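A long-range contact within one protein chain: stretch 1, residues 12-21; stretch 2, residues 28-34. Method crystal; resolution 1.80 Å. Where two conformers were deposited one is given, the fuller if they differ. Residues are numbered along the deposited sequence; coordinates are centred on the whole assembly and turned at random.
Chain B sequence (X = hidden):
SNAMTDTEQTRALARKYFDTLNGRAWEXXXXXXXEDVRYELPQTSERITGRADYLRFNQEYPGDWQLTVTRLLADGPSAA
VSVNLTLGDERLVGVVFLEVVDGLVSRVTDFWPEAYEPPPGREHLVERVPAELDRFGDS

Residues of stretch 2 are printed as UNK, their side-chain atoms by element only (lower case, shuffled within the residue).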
# COMPACT_ATOMS: atom_id res chain seq x y z
N ALA B 12 5.91 2.35 -16.70
CA ALA B 12 7.11 1.72 -17.24
C ALA B 12 8.27 1.84 -16.26
O ALA B 12 9.04 0.89 -16.06
CB ALA B 12 7.48 2.33 -18.59
N LEU B 13 8.39 3.01 -15.62
CA LEU B 13 9.49 3.24 -14.69
C LEU B 13 9.36 2.39 -13.42
O LEU B 13 10.35 1.83 -12.95
CB LEU B 13 9.64 4.73 -14.36
CG LEU B 13 10.84 5.13 -13.49
CD1 LEU B 13 12.16 4.83 -14.18
CD2 LEU B 13 10.77 6.60 -13.12
N ALA B 14 8.15 2.30 -12.87
CA ALA B 14 7.88 1.46 -11.69
C ALA B 14 8.20 -0.00 -11.97
O ALA B 14 8.76 -0.70 -11.12
CB ALA B 14 6.44 1.60 -11.23
N ARG B 15 7.83 -0.47 -13.16
CA ARG B 15 8.14 -1.85 -13.56
C ARG B 15 9.65 -2.07 -13.58
O ARG B 15 10.14 -3.07 -13.04
CB ARG B 15 7.49 -2.20 -14.91
CG ARG B 15 7.75 -3.62 -15.39
CD ARG B 15 7.13 -4.67 -14.47
NE ARG B 15 5.67 -4.63 -14.50
CZ ARG B 15 4.87 -5.42 -13.79
NH1 ARG B 15 5.38 -6.33 -12.97
NH2 ARG B 15 3.55 -5.30 -13.90
N LYS B 16 10.38 -1.14 -14.19
CA LYS B 16 11.84 -1.21 -14.28
C LYS B 16 12.52 -1.15 -12.92
O LYS B 16 13.53 -1.84 -12.69
CB LYS B 16 12.39 -0.10 -15.19
CG LYS B 16 12.17 -0.35 -16.67
CD LYS B 16 13.02 0.57 -17.53
CE LYS B 16 12.66 0.45 -19.00
NZ LYS B 16 11.29 0.94 -19.28
N TYR B 17 11.98 -0.33 -12.02
CA TYR B 17 12.50 -0.20 -10.66
C TYR B 17 12.49 -1.57 -9.96
O TYR B 17 13.51 -2.00 -9.41
CB TYR B 17 11.68 0.83 -9.87
CG TYR B 17 12.00 0.93 -8.40
CD1 TYR B 17 11.39 0.07 -7.48
CD2 TYR B 17 12.88 1.90 -7.91
CE1 TYR B 17 11.67 0.15 -6.13
CE2 TYR B 17 13.16 2.00 -6.55
CZ TYR B 17 12.55 1.12 -5.67
OH TYR B 17 12.81 1.20 -4.32
N PHE B 18 11.36 -2.25 -10.03
CA PHE B 18 11.26 -3.57 -9.40
C PHE B 18 12.03 -4.67 -10.12
O PHE B 18 12.60 -5.55 -9.47
CB PHE B 18 9.80 -3.93 -9.09
CG PHE B 18 9.25 -3.16 -7.93
CD1 PHE B 18 9.50 -3.57 -6.62
CD2 PHE B 18 8.56 -1.97 -8.14
CE1 PHE B 18 9.02 -2.84 -5.55
CE2 PHE B 18 8.09 -1.23 -7.07
CZ PHE B 18 8.32 -1.66 -5.77
N ASP B 19 12.05 -4.62 -11.46
CA ASP B 19 12.81 -5.60 -12.25
C ASP B 19 14.32 -5.50 -12.00
O ASP B 19 14.98 -6.52 -11.79
CB ASP B 19 12.48 -5.48 -13.74
CG ASP B 19 11.09 -6.00 -14.09
OD1 ASP B 19 10.46 -6.66 -13.23
OD2 ASP B 19 10.63 -5.76 -15.22
N THR B 20 14.85 -4.28 -11.99
CA THR B 20 16.29 -4.07 -11.74
C THR B 20 16.66 -4.31 -10.28
O THR B 20 17.75 -4.82 -9.99
CB THR B 20 16.79 -2.68 -12.19
OG1 THR B 20 16.06 -1.66 -11.50
CG2 THR B 20 16.64 -2.52 -13.72
N LEU B 21 15.76 -3.96 -9.36
CA LEU B 21 15.98 -4.25 -7.94
C LEU B 21 16.03 -5.75 -7.70
O LEU B 21 16.98 -6.26 -7.09
CB LEU B 21 14.91 -3.60 -7.07
CG LEU B 21 15.05 -3.81 -5.55
CD1 LEU B 21 16.41 -3.36 -5.04
CD2 LEU B 21 13.93 -3.10 -4.81
N UNK B 28 21.83 -0.29 -13.65
CA UNK B 28 20.54 0.07 -14.23
C UNK B 28 19.58 0.62 -13.17
O UNK B 28 18.85 1.58 -13.43
c UNK B 28 20.70 -1.56 -16.21
c UNK B 28 19.92 -1.12 -14.97
c UNK B 28 21.69 -2.69 -15.94
o UNK B 28 21.95 -3.46 -16.88
o UNK B 28 22.23 -2.80 -14.81
N UNK B 29 19.59 0.01 -11.98
CA UNK B 29 18.78 0.48 -10.86
C UNK B 29 19.18 1.90 -10.43
O UNK B 29 18.33 2.78 -10.30
c UNK B 29 18.91 -0.51 -9.68
c UNK B 29 16.71 -0.34 -8.48
c UNK B 29 18.69 0.35 -7.32
c UNK B 29 15.95 -0.02 -7.36
c UNK B 29 16.56 0.48 -6.22
c UNK B 29 18.08 -0.15 -8.48
c UNK B 29 17.94 0.67 -6.20
N UNK B 30 20.48 2.12 -10.22
CA UNK B 30 20.98 3.45 -9.87
C UNK B 30 20.59 4.52 -10.91
O UNK B 30 20.25 5.64 -10.54
c UNK B 30 22.49 3.43 -9.66
N UNK B 31 20.62 4.15 -12.20
CA UNK B 31 20.32 5.09 -13.29
C UNK B 31 18.86 5.55 -13.36
O UNK B 31 18.56 6.57 -13.97
c UNK B 31 20.78 4.54 -14.64
N UNK B 32 17.95 4.80 -12.74
CA UNK B 32 16.56 5.25 -12.70
C UNK B 32 16.20 6.04 -11.44
O UNK B 32 15.06 6.49 -11.30
c UNK B 32 15.02 1.67 -12.86
c UNK B 32 15.70 2.81 -12.12
c UNK B 32 15.10 2.99 -10.73
c UNK B 32 15.58 4.08 -12.93
N UNK B 33 17.16 6.23 -10.54
CA UNK B 33 16.93 7.00 -9.32
C UNK B 33 17.41 8.43 -9.48
O UNK B 33 18.48 8.66 -10.04
c UNK B 33 16.02 4.66 -7.32
c UNK B 33 17.68 6.37 -8.14
c UNK B 33 18.47 4.44 -6.80
c UNK B 33 17.44 4.90 -7.81
N UNK B 34 16.62 9.38 -8.98
CA UNK B 34 17.06 10.78 -8.91
C UNK B 34 18.28 10.89 -8.00
O UNK B 34 18.40 10.15 -7.02
c UNK B 34 15.93 11.65 -8.38

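Position 28 carries three carbons in an unbranched run, the third bearing two oxygens, and its CB lies 3.8 Å from CG2 of Thr20. This is a carboxylate one methylene longer than aspartate, so Glu28. That methyl-to-methylene touch is its share of the contact, at an exposed margin.

At position 29 one carbon leads into a ring of six carbons with no oxygen on it. The ring lies against Tyr17, Thr20 and Leu21, all on the facing helix. This is Phe29, at chi1 -178° (t), its CA-to-CB bond pointing toward stretch 1. Its CE1 sits 3.5 Å from CE2 of Tyr17, over one face of the tyrosine ring; the ring centroids are 5.1 Å apart and the planes meet at 49°, an oblique pair. CE1 of Phe29 is also 3.7 Å from CB of Leu21, whose CD1 lies over one face of the phenylalanine ring, while OG1 of Thr20 comes to 3.4 Å from CD1 of Phe29 at the ring edge.

Position 30 has a single side-chain carbon, pointing away and touching nothing on stretch 1: Ala30. Position 31 likewise has one carbon, out of reach of stretch 1: Ala31.

Position 32 has four carbons forked at the second, the CB followed by a branching carbon with two methyls, and they meet Leu13, Lys16, Tyr17 and Thr20. This is Leu32, chi1 51° (p) and chi2 79° (p), its CA-to-CB bond pointing toward stretch 1. Its CB meets CD1 of Leu13 at 3.7 Å, its CD1 meets CD2 of Tyr17 at 3.8 Å near the tyrosine ring plane, and its CD2 lies 3.7 Å from OG1 of Thr20.

Position 33 repeats the four-carbon fork, which reaches Tyr17; again leucine: Leu33. Its CA-to-CB bond points sideways, yet its end comes nearer, with CD2 4.0 Å from CE2 of Tyr17 at the ring edge.

Position 34 shows one carbon beyond reach of stretch 1: Ala34.

The contact is built by packing, with no hydrogen bond across it. Leu13, Tyr17, Thr20 and Leu21 recur at helical spacing, so one side of the helix meets Phe29 and Leu32, which have the most area of stretch 2 covered by it. The backbones come nearest at Thr20 and Phe29, whose CA atoms are 5.3 Å apart. The Thr20 hydroxyl sits among carbons while OG1 donates to O of Lys16 at 2.8 Å, within its own helix. The tyrosine OH is likewise satisfied elsewhere in the structure, leaving the ring to serve as an apolar surface. The rule is to settle polar groups locally and let carbon fill the interface.

Stretch 2 (28-34) EFAALLA
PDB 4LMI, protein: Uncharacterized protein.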